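PDB 3TEF: Iron(III) ABC transporter, periplasmic iron-compound-binding protein from Vibrio cholerae, which probably binds ferric catecholate siderophores in the periplasm and hands them to an inner-membrane ABC transporter for iron uptake. Local coordinates for residues 159-164 with 215-220; 169-174 with 201-206; 176-181 with 258-263; 183-188 with 272-277; 207-212 with 241-246. One frame throughout, in Å; residues are numbered along the deposited sequence.

Contact 1: 159-164 with 215-220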
# COMPACT_ATOMS: atom_id res chain seq x y z
N ALA A 159 -0.53 12.25 -15.43
CA ALA A 159 -0.92 12.52 -14.06
C ALA A 159 0.31 12.86 -13.25
O ALA A 159 1.40 12.33 -13.49
CB ALA A 159 -1.63 11.33 -13.45
N MET A 160 0.12 13.75 -12.28
CA MET A 160 1.16 14.07 -11.34
C MET A 160 0.69 13.56 -9.99
O MET A 160 -0.45 13.81 -9.60
CB MET A 160 1.37 15.58 -11.28
CG MET A 160 2.45 16.02 -10.31
SD MET A 160 2.65 17.81 -10.24
CE MET A 160 3.33 18.12 -11.87
N LEU A 161 1.55 12.82 -9.31
CA LEU A 161 1.23 12.29 -7.99
C LEU A 161 1.94 13.18 -6.99
O LEU A 161 3.16 13.31 -7.04
CB LEU A 161 1.71 10.84 -7.87
CG LEU A 161 1.33 9.98 -6.65
CD1 LEU A 161 1.92 10.52 -5.34
CD2 LEU A 161 -0.17 9.80 -6.53
N VAL A 162 1.18 13.80 -6.09
CA VAL A 162 1.75 14.70 -5.10
C VAL A 162 1.38 14.22 -3.71
O VAL A 162 0.22 13.95 -3.44
CB VAL A 162 1.26 16.14 -5.28
CG1 VAL A 162 1.86 17.06 -4.20
CG2 VAL A 162 1.62 16.66 -6.66
N MET A 163 2.37 14.12 -2.83
CA MET A 163 2.10 13.82 -1.44
C MET A 163 2.31 15.09 -0.63
O MET A 163 3.21 15.86 -0.93
CB MET A 163 3.02 12.72 -0.92
CG MET A 163 2.80 12.40 0.54
SD MET A 163 3.62 10.89 1.01
CE MET A 163 2.22 9.85 1.34
N SER A 164 1.47 15.31 0.37
CA SER A 164 1.61 16.45 1.27
C SER A 164 1.80 15.96 2.69
O SER A 164 1.05 15.11 3.18
CB SER A 164 0.38 17.36 1.18
OG SER A 164 0.42 18.39 2.16
N THR A 215 -4.09 15.65 -14.80
CA THR A 215 -4.70 14.98 -13.66
C THR A 215 -3.76 15.11 -12.48
O THR A 215 -2.55 14.94 -12.61
CB THR A 215 -4.93 13.49 -13.94
OG1 THR A 215 -5.91 13.35 -14.98
CG2 THR A 215 -5.42 12.77 -12.69
N LEU A 216 -4.33 15.42 -11.32
CA LEU A 216 -3.54 15.62 -10.12
C LEU A 216 -4.03 14.68 -9.02
O LEU A 216 -5.18 14.78 -8.58
CB LEU A 216 -3.63 17.09 -9.69
CG LEU A 216 -2.79 17.63 -8.54
CD1 LEU A 216 -1.30 17.33 -8.73
CD2 LEU A 216 -3.02 19.13 -8.41
N LEU A 217 -3.17 13.77 -8.60
CA LEU A 217 -3.52 12.79 -7.57
C LEU A 217 -2.80 13.18 -6.28
O LEU A 217 -1.58 13.26 -6.25
CB LEU A 217 -3.09 11.40 -7.99
CG LEU A 217 -3.56 11.01 -9.39
CD1 LEU A 217 -2.95 9.71 -9.87
CD2 LEU A 217 -5.08 10.93 -9.41
N VAL A 218 -3.57 13.41 -5.22
CA VAL A 218 -3.01 13.97 -4.01
C VAL A 218 -3.13 12.97 -2.86
O VAL A 218 -4.20 12.42 -2.62
CB VAL A 218 -3.75 15.26 -3.62
CG1 VAL A 218 -3.22 15.82 -2.30
CG2 VAL A 218 -3.64 16.28 -4.75
N VAL A 219 -2.02 12.78 -2.15
CA VAL A 219 -1.97 11.91 -0.97
C VAL A 219 -1.71 12.76 0.27
O VAL A 219 -0.64 13.35 0.42
CB VAL A 219 -0.84 10.83 -1.12
CG1 VAL A 219 -0.78 9.94 0.13
CG2 VAL A 219 -1.05 9.98 -2.38
N ASP A 220 -2.70 12.83 1.15
CA ASP A 220 -2.61 13.64 2.37
C ASP A 220 -2.04 12.80 3.49
O ASP A 220 -2.77 12.18 4.25
CB ASP A 220 -3.99 14.16 2.75
CG ASP A 220 -3.96 15.09 3.96
OD1 ASP A 220 -2.86 15.45 4.42
OD2 ASP A 220 -5.05 15.48 4.44
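L161 and L217 project from the same face of the sheet, and their side chains cross at about a right angle. L161 CG stands anti to the backbone N (chi1 -171°), and from there its two methyls reach different partners. Methyl CD2 of L161 lies 3.6 Å from L217 CB, while the other branch, L161 CD1, reaches V219 CG2 at 4.2 Å. At the far end of this face M163 CE is modelled 3.2 Å from V219 CG1. That spacing is too short for two methyls, so the exact place of M163 CE is doubtful. A159 CB touches L217 CD1 at the other end.

Both segments are neighbouring parallel strands in the sheet of the C-terminal lobe of a two-lobed periplasmic binding protein. Five backbone bonds join them. M160, V162 and S164 donate to T215, L217 and V219, and L217 and V219 donate back to M160 and V162. The bond from V162 N to L217 O is 2.8 Å long and nearly straight (175°).

On the face of M160, V162 and L216, L216 CD1 meets V162 CG2 at 3.6 Å, with the two side chains crossing obliquely, and M160 CB at 4.1 Å. I208 of helix 205-211 packs on both M160 and L216.

Contact 2: 169-174 with 201-206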
# COMPACT_ATOMS: atom_id res chain seq x y z
N LEU A 169 5.54 19.30 0.04
CA LEU A 169 4.95 18.65 -1.13
C LEU A 169 6.06 17.86 -1.80
O LEU A 169 7.14 18.39 -2.05
CB LEU A 169 4.42 19.69 -2.11
CG LEU A 169 3.27 20.57 -1.62
CD1 LEU A 169 2.80 21.49 -2.73
CD2 LEU A 169 2.14 19.69 -1.13
N THR A 170 5.79 16.59 -2.10
CA THR A 170 6.75 15.75 -2.81
C THR A 170 6.05 15.06 -3.97
O THR A 170 4.82 14.92 -3.98
CB THR A 170 7.38 14.68 -1.89
OG1 THR A 170 6.34 13.94 -1.24
CG2 THR A 170 8.26 15.34 -0.83
N THR A 171 6.83 14.67 -4.98
CA THR A 171 6.27 13.98 -6.13
C THR A 171 6.95 12.63 -6.34
O THR A 171 8.11 12.43 -5.96
CB THR A 171 6.32 14.86 -7.40
OG1 THR A 171 5.53 14.25 -8.44
CG2 THR A 171 7.75 15.04 -7.89
N PHE A 172 6.21 11.70 -6.93
CA PHE A 172 6.66 10.33 -7.14
C PHE A 172 6.27 9.95 -8.55
O PHE A 172 5.23 10.38 -9.04
CB PHE A 172 5.92 9.40 -6.18
CG PHE A 172 6.26 9.61 -4.73
CD1 PHE A 172 7.11 8.74 -4.08
CD2 PHE A 172 5.70 10.65 -4.00
CE1 PHE A 172 7.43 8.90 -2.75
CE2 PHE A 172 6.02 10.83 -2.66
CZ PHE A 172 6.88 9.95 -2.03
N GLY A 173 7.09 9.12 -9.20
CA GLY A 173 6.81 8.69 -10.56
C GLY A 173 6.59 7.20 -10.72
O GLY A 173 6.25 6.49 -9.77
N ALA A 174 6.82 6.70 -11.94
CA ALA A 174 6.49 5.32 -12.29
C ALA A 174 7.30 4.27 -11.54
O ALA A 174 6.84 3.15 -11.34
CB ALA A 174 6.62 5.11 -13.80
N ASP A 201 10.55 13.32 -4.44
CA ASP A 201 11.32 14.52 -4.73
C ASP A 201 10.55 15.75 -4.28
O ASP A 201 9.35 15.86 -4.51
CB ASP A 201 11.63 14.63 -6.22
CG ASP A 201 12.70 13.64 -6.67
OD1 ASP A 201 13.89 13.89 -6.39
OD2 ASP A 201 12.35 12.62 -7.30
N LEU A 202 11.26 16.68 -3.65
CA LEU A 202 10.60 17.87 -3.12
C LEU A 202 10.16 18.82 -4.23
O LEU A 202 10.94 19.16 -5.12
CB LEU A 202 11.53 18.61 -2.14
CG LEU A 202 10.85 19.70 -1.30
CD1 LEU A 202 9.91 19.08 -0.26
CD2 LEU A 202 11.89 20.58 -0.62
N ILE A 203 8.91 19.24 -4.16
CA ILE A 203 8.37 20.20 -5.11
C ILE A 203 7.71 21.37 -4.38
O ILE A 203 8.03 21.65 -3.22
CB ILE A 203 7.39 19.53 -6.10
CG1 ILE A 203 6.24 18.85 -5.35
CG2 ILE A 203 8.13 18.50 -6.95
CD1 ILE A 203 5.08 18.43 -6.27
N SER A 204 6.79 22.05 -5.06
CA SER A 204 6.15 23.24 -4.51
C SER A 204 4.87 23.48 -5.29
O SER A 204 4.62 22.81 -6.29
CB SER A 204 7.07 24.45 -4.68
OG SER A 204 7.35 24.66 -6.05
N PHE A 205 4.06 24.43 -4.85
CA PHE A 205 2.87 24.77 -5.61
C PHE A 205 3.24 25.40 -6.95
O PHE A 205 2.54 25.24 -7.95
CB PHE A 205 1.94 25.67 -4.81
CG PHE A 205 1.24 24.97 -3.68
CD1 PHE A 205 0.32 23.97 -3.93
CD2 PHE A 205 1.51 25.31 -2.36
CE1 PHE A 205 -0.33 23.32 -2.89
CE2 PHE A 205 0.87 24.66 -1.32
CZ PHE A 205 -0.05 23.67 -1.58
N GLU A 206 4.35 26.12 -6.97
CA GLU A 206 4.83 26.73 -8.20
C GLU A 206 5.15 25.66 -9.24
O GLU A 206 4.87 25.82 -10.43
CB GLU A 206 6.05 27.61 -7.92
CG GLU A 206 5.73 28.94 -7.20
CD GLU A 206 5.46 28.79 -5.70
OE1 GLU A 206 5.41 27.65 -5.19
OE2 GLU A 206 5.28 29.83 -5.03
O HOH W 1 7.27 21.54 -0.51
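T171 and D201 form an antiparallel hydrogen-bonded pair where the short strand 201-202 joins strand 168-172 at the margin of the C-terminal lobe's sheet. T171 N donates to D201 O at 2.8 Å, and D201 N returns a bond to T171 O at 3.0 Å. Both donors lie in the plane of the carbonyl they meet. T170 and L202 are the non-hydrogen-bonded pair beside them. A third bond, from I203 N to L169 O, is 2.9 Å long and almost straight (175°), although its donor is tilted from the carbonyl plane. A water bridges L169 N and I203 O.

Beyond the strand the contact becomes apolar. L169 CG stands anti to its carbonyl carbon (chi1 -64°), the start of the branch that brings CD1 over F205. Methyl CD1 of L169 sits 3.6 Å from the centroid of the F205 ring, in a CH-pi contact. It stands over the middle of the face, 3.6 to 4.0 Å from each of the six ring carbons. L169 CB also touches I203 CG1 at 3.8 Å. I203 CG2 meets T171 CG2 at 3.6 Å, the two side chains crossing at about a right angle. The hydroxyl of T171 is turned to L161 O on the next strand.

F205 opens helix 205-211, and S204 is its N-cap, with OG bonded to Y207 N. F236, L240 and V241 also touch F205. The side chain of L169 packs on I203 and on the F205 ring, while its backbone N and O are both satisfied, one by water and one by I203, right beside this CH-pi contact.

Contact 3: 176-181 with 258-263; sequences SRFSSV and NAWYIA
The guanidinium of R177 lies against the Y261 ring with the two planes 28° apart. Y261 CE1 sits 3.3 Å above the guanidinium plane, over its centre. A water lies at the guanidinium edge, in plane. It accepts from R177 NE at 2.8 Å and donates to W260 O at 2.8 Å. R177 NH2 adds a weak, bent bond (126°) to Y261 O. The F178 ring carries R177 CG over one face, 3.5 Å above the plane and offset toward the rim. R177 CG takes the crowded position between the backbone N and the carbonyl carbon (chi1 60°), and this puts it over that ring.

F178 CZ approaches Y261 CD1 at 4.1 Å. The six-membered ring of W260 meets S180 and V181 of helix 180-184: W260 CZ3 is 3.3 Å from S180 OG and 3.7 Å from V181 CG2. The indole NE1 donates to D276 OD2. R177 and F178 sit in a type I turn from S176 to S179. S176 OG accepts from F178 N in an ST turn.

R88 makes a cation-pi contact with Y261 and bonds to Y261 O, and R221 donates to Y261 OH. Three arginines round one tyrosine are consistent with a cleft for an anionic catecholate siderophore. The contact lies near the middle of the chain. F178 packs on L161 and Y261 on M163, both of strand 158-165, while S180 and W260 rest on M273 of helix 267-279.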
# COMPACT_ATOMS: atom_id res chain seq x y z
N SER A 176 8.30 4.19 -8.40
CA SER A 176 8.18 4.55 -7.00
C SER A 176 7.15 3.65 -6.34
O SER A 176 6.55 2.77 -6.98
CB SER A 176 7.71 6.00 -6.88
OG SER A 176 6.33 6.09 -7.19
N ARG A 177 6.92 3.89 -5.05
CA ARG A 177 5.91 3.16 -4.33
C ARG A 177 4.53 3.37 -4.96
O ARG A 177 3.62 2.59 -4.71
CB ARG A 177 5.88 3.60 -2.87
CG ARG A 177 5.58 5.09 -2.68
CD ARG A 177 5.91 5.52 -1.25
NE ARG A 177 5.09 4.81 -0.28
CZ ARG A 177 5.45 4.59 0.99
NH1 ARG A 177 6.63 5.01 1.44
NH2 ARG A 177 4.63 3.94 1.80
N PHE A 178 4.38 4.42 -5.76
CA PHE A 178 3.10 4.68 -6.43
C PHE A 178 3.14 4.27 -7.90
O PHE A 178 2.45 4.85 -8.74
CB PHE A 178 2.67 6.14 -6.28
CG PHE A 178 2.54 6.58 -4.86
CD1 PHE A 178 1.51 6.10 -4.06
CD2 PHE A 178 3.46 7.46 -4.29
CE1 PHE A 178 1.40 6.49 -2.73
CE2 PHE A 178 3.34 7.87 -2.97
CZ PHE A 178 2.31 7.39 -2.19
N SER A 179 3.95 3.25 -8.20
CA SER A 179 4.07 2.74 -9.57
C SER A 179 2.71 2.39 -10.20
O SER A 179 2.53 2.52 -11.41
CB SER A 179 4.99 1.53 -9.61
OG SER A 179 4.43 0.40 -8.96
N SER A 180 1.75 1.98 -9.37
CA SER A 180 0.42 1.59 -9.84
C SER A 180 -0.20 2.62 -10.78
O SER A 180 -0.81 2.26 -11.79
CB SER A 180 -0.51 1.38 -8.65
OG SER A 180 -0.50 2.56 -7.86
N VAL A 181 -0.05 3.89 -10.43
CA VAL A 181 -0.63 4.98 -11.20
C VAL A 181 -0.23 4.91 -12.67
O VAL A 181 -1.05 5.14 -13.56
CB VAL A 181 -0.20 6.35 -10.64
CG1 VAL A 181 -0.71 7.48 -11.53
CG2 VAL A 181 -0.74 6.54 -9.20
N ASN A 258 -4.92 5.54 3.58
CA ASN A 258 -4.70 4.18 4.04
C ASN A 258 -4.42 3.23 2.87
O ASN A 258 -3.47 2.46 2.89
CB ASN A 258 -5.89 3.66 4.83
CG ASN A 258 -5.75 2.19 5.16
OD1 ASN A 258 -4.96 1.82 6.03
ND2 ASN A 258 -6.48 1.33 4.44
N ALA A 259 -5.27 3.29 1.85
CA ALA A 259 -5.20 2.32 0.78
C ALA A 259 -3.90 2.43 -0.01
O ALA A 259 -3.31 1.42 -0.38
CB ALA A 259 -6.38 2.44 -0.15
N TRP A 260 -3.48 3.67 -0.30
CA TRP A 260 -2.33 3.90 -1.20
C TRP A 260 -0.98 3.94 -0.50
O TRP A 260 0.05 3.62 -1.11
CB TRP A 260 -2.52 5.20 -1.98
CG TRP A 260 -3.63 5.17 -3.00
CD1 TRP A 260 -4.97 5.32 -2.75
CD2 TRP A 260 -3.51 5.00 -4.42
NE1 TRP A 260 -5.68 5.24 -3.92
CE2 TRP A 260 -4.81 5.04 -4.96
CE3 TRP A 260 -2.42 4.79 -5.28
CZ2 TRP A 260 -5.06 4.90 -6.32
CZ3 TRP A 260 -2.67 4.66 -6.63
CH2 TRP A 260 -3.97 4.71 -7.14
N TYR A 261 -0.97 4.34 0.77
CA TYR A 261 0.27 4.66 1.45
C TYR A 261 0.56 3.72 2.63
O TYR A 261 1.69 3.28 2.83
CB TYR A 261 0.24 6.12 1.90
CG TYR A 261 1.50 6.58 2.60
CD1 TYR A 261 2.68 6.76 1.89
CD2 TYR A 261 1.50 6.84 3.96
CE1 TYR A 261 3.84 7.18 2.53
CE2 TYR A 261 2.65 7.26 4.61
CZ TYR A 261 3.81 7.43 3.90
OH TYR A 261 4.95 7.85 4.55
N ILE A 262 -0.48 3.40 3.40
CA ILE A 262 -0.32 2.59 4.61
C ILE A 262 -0.47 1.09 4.37
O ILE A 262 0.43 0.31 4.70
CB ILE A 262 -1.33 3.02 5.71
CG1 ILE A 262 -1.12 4.49 6.11
CG2 ILE A 262 -1.23 2.08 6.92
CD1 ILE A 262 0.20 4.77 6.79
N ALA A 263 -1.59 0.69 3.79
CA ALA A 263 -1.99 -0.71 3.74
C ALA A 263 -1.50 -1.33 2.44
O ALA A 263 -2.28 -1.85 1.64
CB ALA A 263 -3.52 -0.84 3.86
O HOH W 2 2.80 3.22 -0.78

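Contact 4: 183-188 with 272-277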
# COMPACT_ATOMS: atom_id res chain seq x y z
N LYS A 183 2.13 2.29 -14.20
CA LYS A 183 2.36 0.97 -14.77
C LYS A 183 1.10 0.11 -14.86
O LYS A 183 0.99 -0.74 -15.74
CB LYS A 183 3.45 0.23 -13.99
CG LYS A 183 4.79 0.96 -13.96
CD LYS A 183 5.93 0.06 -13.50
CE LYS A 183 7.24 0.83 -13.45
NZ LYS A 183 8.40 -0.04 -13.11
N ASP A 184 0.16 0.34 -13.95
CA ASP A 184 -1.04 -0.49 -13.89
C ASP A 184 -2.29 0.24 -14.32
O ASP A 184 -3.14 -0.35 -14.97
CB ASP A 184 -1.23 -1.05 -12.48
CG ASP A 184 -0.05 -1.85 -12.02
OD1 ASP A 184 0.49 -2.65 -12.81
OD2 ASP A 184 0.37 -1.67 -10.86
N PHE A 185 -2.42 1.50 -13.95
CA PHE A 185 -3.63 2.25 -14.23
C PHE A 185 -3.55 3.03 -15.54
O PHE A 185 -4.54 3.59 -16.00
CB PHE A 185 -3.95 3.17 -13.05
CG PHE A 185 -4.46 2.45 -11.84
CD1 PHE A 185 -5.52 1.56 -11.93
CD2 PHE A 185 -3.87 2.64 -10.60
CE1 PHE A 185 -6.01 0.90 -10.82
CE2 PHE A 185 -4.34 1.97 -9.47
CZ PHE A 185 -5.42 1.11 -9.57
N GLY A 186 -2.35 3.08 -16.11
CA GLY A 186 -2.16 3.56 -17.47
C GLY A 186 -1.98 5.05 -17.69
O GLY A 186 -2.09 5.53 -18.82
N PHE A 187 -1.71 5.81 -16.63
CA PHE A 187 -1.38 7.22 -16.80
C PHE A 187 0.06 7.34 -17.27
O PHE A 187 0.87 6.44 -17.06
CB PHE A 187 -1.52 7.97 -15.48
CG PHE A 187 -2.94 8.22 -15.05
CD1 PHE A 187 -3.69 9.23 -15.63
CD2 PHE A 187 -3.51 7.46 -14.04
CE1 PHE A 187 -4.98 9.46 -15.23
CE2 PHE A 187 -4.81 7.70 -13.62
CZ PHE A 187 -5.55 8.70 -14.22
N SER A 188 0.38 8.46 -17.91
CA SER A 188 1.78 8.78 -18.16
C SER A 188 2.19 9.85 -17.15
O SER A 188 1.34 10.55 -16.59
CB SER A 188 1.99 9.27 -19.60
OG SER A 188 1.27 10.46 -19.84
N GLN A 272 -9.90 -0.33 -2.94
CA GLN A 272 -10.05 1.11 -2.79
C GLN A 272 -9.24 1.91 -3.82
O GLN A 272 -9.71 2.93 -4.32
CB GLN A 272 -9.69 1.56 -1.37
CG GLN A 272 -9.95 3.03 -1.10
CD GLN A 272 -11.42 3.38 -1.12
OE1 GLN A 272 -12.21 2.78 -0.39
NE2 GLN A 272 -11.80 4.33 -1.97
N MET A 273 -8.02 1.46 -4.11
CA MET A 273 -7.23 2.11 -5.16
C MET A 273 -8.01 2.11 -6.47
O MET A 273 -8.05 3.11 -7.18
CB MET A 273 -5.89 1.40 -5.36
CG MET A 273 -4.97 1.49 -4.13
SD MET A 273 -3.57 0.37 -4.24
CE MET A 273 -2.76 1.02 -5.71
N VAL A 274 -8.57 0.96 -6.81
CA VAL A 274 -9.40 0.85 -8.02
C VAL A 274 -10.57 1.83 -7.98
O VAL A 274 -10.82 2.57 -8.95
CB VAL A 274 -9.92 -0.59 -8.21
CG1 VAL A 274 -11.08 -0.61 -9.20
CG2 VAL A 274 -8.80 -1.50 -8.68
N ALA A 275 -11.28 1.86 -6.86
CA ALA A 275 -12.40 2.79 -6.71
C ALA A 275 -11.95 4.24 -6.88
O ALA A 275 -12.63 5.03 -7.53
CB ALA A 275 -13.09 2.61 -5.36
N ASP A 276 -10.80 4.58 -6.31
CA ASP A 276 -10.29 5.95 -6.42
C ASP A 276 -9.99 6.30 -7.88
O ASP A 276 -10.30 7.41 -8.32
CB ASP A 276 -9.02 6.17 -5.58
CG ASP A 276 -9.29 6.23 -4.09
OD1 ASP A 276 -10.46 6.42 -3.68
OD2 ASP A 276 -8.31 6.12 -3.32
N MET A 277 -9.38 5.37 -8.61
CA MET A 277 -9.03 5.61 -10.00
C MET A 277 -10.29 5.74 -10.87
O MET A 277 -10.37 6.60 -11.74
CB MET A 277 -8.11 4.51 -10.54
CG MET A 277 -6.69 4.49 -9.93
SD MET A 277 -5.53 5.78 -10.47
CE MET A 277 -5.97 7.12 -9.38
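F185 and M277 form the tight part of this contact, their side chains crossing at about a right angle. M277 CG sits 3.3 Å from the centroid of the F185 ring, over the face, in a close CH-pi contact. Its nearest ring carbon is F185 CD2, at 3.4 Å. The sulfur lies off to one side. With chi2 at -74° the M277 chain bends, and SD comes 4.1 Å from the F185 centroid, oblique to the ring. The same SD meets F187 differently: it lies in the plane of that ring, at its edge, 3.8 Å from F187 CE2. One methionine sulfur therefore makes Met-aromatic contacts with two phenylalanines.

Elsewhere the packing is looser. M273 CE is 4.2 Å from F185 CE2, and V274 CG2 is 4.3 Å from F185 CE1. Q272, A275 and D276 take no part in the contact and are partly exposed. There Q272 NE2 donates to D276 OD1 at 3.0 Å, reaching it from above the carboxylate plane. D276 OD2 accepts from D256 N, so the carboxylate ties this helix to the region before it.

The F185 ring also stacks with F145 of helix 131-154. The long helix joining the two lobes is characteristic of this class of periplasmic binding proteins; F185 packs between it and the C-terminal helix 267-279.

Contact 5: 207-212 with 241-246; sequences YIREHN and VKATTA
N212 is the first residue after helix 205-211, and its side chain caps the N-terminal end of helix 245-248 in the C-terminal lobe. N212 leaves helical geometry with a positive phi (50°). Its CB carries CG anti to the backbone N (chi1 -164°), and CG lies 3.4 Å from T245 OG1. The tip then divides. OD1 accepts from T245 N at 2.7 Å in an almost straight bond (170°), with the donor in the plane of the amide C=O. N212 OD1 also takes a weak bond from T244 OG1 at 3.3 Å. The other branch, N212 ND2, gives a weak bond to T245 OG1 at 3.0 Å. The N212 and T245 side chains cross at about a right angle.

T244 holds the N-cap position of helix 245-248, but its own side chain makes no capping bond. N212 instead supplies an acceptor to the first N-H of that helix, from a segment distant in sequence. The positive end of the helix dipole would be expected to strengthen this bond.

T244 also packs on P213. R209 packs against A243: R209 CD is 3.4 Å from A243 CB, and A243 O sits 3.4 Å above the guanidinium plane of R209, over its centre.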
# COMPACT_ATOMS: atom_id res chain seq x y z
N TYR A 207 5.74 24.55 -8.78
CA TYR A 207 6.06 23.42 -9.65
C TYR A 207 4.78 22.77 -10.21
O TYR A 207 4.74 22.41 -11.39
CB TYR A 207 6.88 22.41 -8.85
CG TYR A 207 7.12 21.05 -9.48
CD1 TYR A 207 8.37 20.72 -9.98
CD2 TYR A 207 6.11 20.09 -9.52
CE1 TYR A 207 8.62 19.47 -10.53
CE2 TYR A 207 6.34 18.84 -10.08
CZ TYR A 207 7.60 18.54 -10.58
OH TYR A 207 7.83 17.29 -11.13
N ILE A 208 3.76 22.64 -9.38
CA ILE A 208 2.48 22.07 -9.82
C ILE A 208 1.85 22.96 -10.89
O ILE A 208 1.42 22.48 -11.94
CB ILE A 208 1.50 21.86 -8.65
CG1 ILE A 208 2.04 20.81 -7.67
CG2 ILE A 208 0.13 21.42 -9.17
CD1 ILE A 208 1.26 20.72 -6.37
N ARG A 209 1.80 24.26 -10.61
CA ARG A 209 1.23 25.22 -11.55
C ARG A 209 2.04 25.32 -12.84
O ARG A 209 1.48 25.31 -13.94
CB ARG A 209 1.12 26.60 -10.89
CG ARG A 209 0.73 27.73 -11.84
CD ARG A 209 -0.59 27.47 -12.53
NE ARG A 209 -0.93 28.54 -13.47
CZ ARG A 209 -0.85 28.44 -14.79
NH1 ARG A 209 -0.46 27.30 -15.36
NH2 ARG A 209 -1.17 29.47 -15.56
N GLU A 210 3.37 25.40 -12.71
CA GLU A 210 4.24 25.54 -13.87
C GLU A 210 4.12 24.34 -14.82
O GLU A 210 3.99 24.50 -16.04
CB GLU A 210 5.70 25.79 -13.44
CG GLU A 210 6.44 24.57 -12.84
CD GLU A 210 7.78 24.92 -12.17
OE1 GLU A 210 7.88 25.98 -11.53
OE2 GLU A 210 8.74 24.11 -12.29
N HIS A 211 4.13 23.13 -14.25
CA HIS A 211 4.07 21.92 -15.06
C HIS A 211 2.65 21.58 -15.52
O HIS A 211 2.47 20.85 -16.50
CB HIS A 211 4.71 20.74 -14.33
CG HIS A 211 6.21 20.80 -14.29
ND1 HIS A 211 6.91 21.29 -13.21
CD2 HIS A 211 7.13 20.46 -15.22
CE1 HIS A 211 8.21 21.23 -13.47
NE2 HIS A 211 8.37 20.73 -14.68
N ASN A 212 1.65 22.11 -14.82
CA ASN A 212 0.27 22.02 -15.27
C ASN A 212 -0.19 20.61 -15.65
O ASN A 212 -0.44 20.33 -16.83
CB ASN A 212 0.06 22.98 -16.44
CG ASN A 212 -1.40 23.27 -16.73
OD1 ASN A 212 -2.25 23.17 -15.84
ND2 ASN A 212 -1.71 23.63 -17.97
N VAL A 241 -2.96 26.29 -7.55
CA VAL A 241 -3.56 25.02 -7.94
C VAL A 241 -4.81 25.24 -8.80
O VAL A 241 -5.06 24.49 -9.74
CB VAL A 241 -3.91 24.18 -6.68
CG1 VAL A 241 -4.75 22.97 -7.04
CG2 VAL A 241 -2.62 23.76 -5.97
N LYS A 242 -5.58 26.28 -8.47
CA LYS A 242 -6.77 26.64 -9.24
C LYS A 242 -6.43 26.94 -10.70
O LYS A 242 -7.23 26.68 -11.60
CB LYS A 242 -7.44 27.87 -8.64
CG LYS A 242 -7.77 27.75 -7.17
CD LYS A 242 -8.87 26.74 -6.93
CE LYS A 242 -10.02 27.38 -6.18
NZ LYS A 242 -10.92 26.38 -5.55
N ALA A 243 -5.25 27.51 -10.91
CA ALA A 243 -4.81 27.92 -12.24
C ALA A 243 -4.38 26.72 -13.07
O ALA A 243 -3.89 26.87 -14.19
CB ALA A 243 -3.66 28.91 -12.12
N THR A 244 -4.60 25.52 -12.53
CA THR A 244 -4.16 24.30 -13.17
C THR A 244 -5.27 23.67 -14.01
O THR A 244 -6.45 23.82 -13.71
CB THR A 244 -3.66 23.29 -12.09
OG1 THR A 244 -2.48 22.62 -12.56
CG2 THR A 244 -4.74 22.29 -11.74
N THR A 245 -4.88 22.97 -15.08
CA THR A 245 -5.83 22.24 -15.92
C THR A 245 -6.59 21.20 -15.11
O THR A 245 -7.80 21.00 -15.30
CB THR A 245 -5.12 21.54 -17.09
OG1 THR A 245 -4.48 22.51 -17.93
CG2 THR A 245 -6.12 20.73 -17.92
N ALA A 246 -5.88 20.53 -14.20
CA ALA A 246 -6.48 19.48 -13.38
C ALA A 246 -7.65 20.00 -12.56
O ALA A 246 -8.68 19.34 -12.45
CB ALA A 246 -5.43 18.85 -12.47

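How the contacts relate
All five contacts lie in the C-terminal half of the chain. Contacts 1 and 2 share a sheet, where strands 158-165 and 168-172 are neighbours, and their centres are about 8 Å apart. Contact 5 uses helix 205-211, as contact 2 does, and covers one face of that sheet through Y207, I208 and A246. Contacts 3 and 4 share helix 180-184, toward the other face, and their centres are about 10 Å apart. Contact 3 is about 23 Å from contact 5, centre to centre, and the two do not touch. Segments of contact 1 alternate along the chain with those of contacts 3, 4 and 5. Helices pack on both faces of the sheet; contact 3, near the middle of the chain, is consistent with a place by the cleft between the lobes.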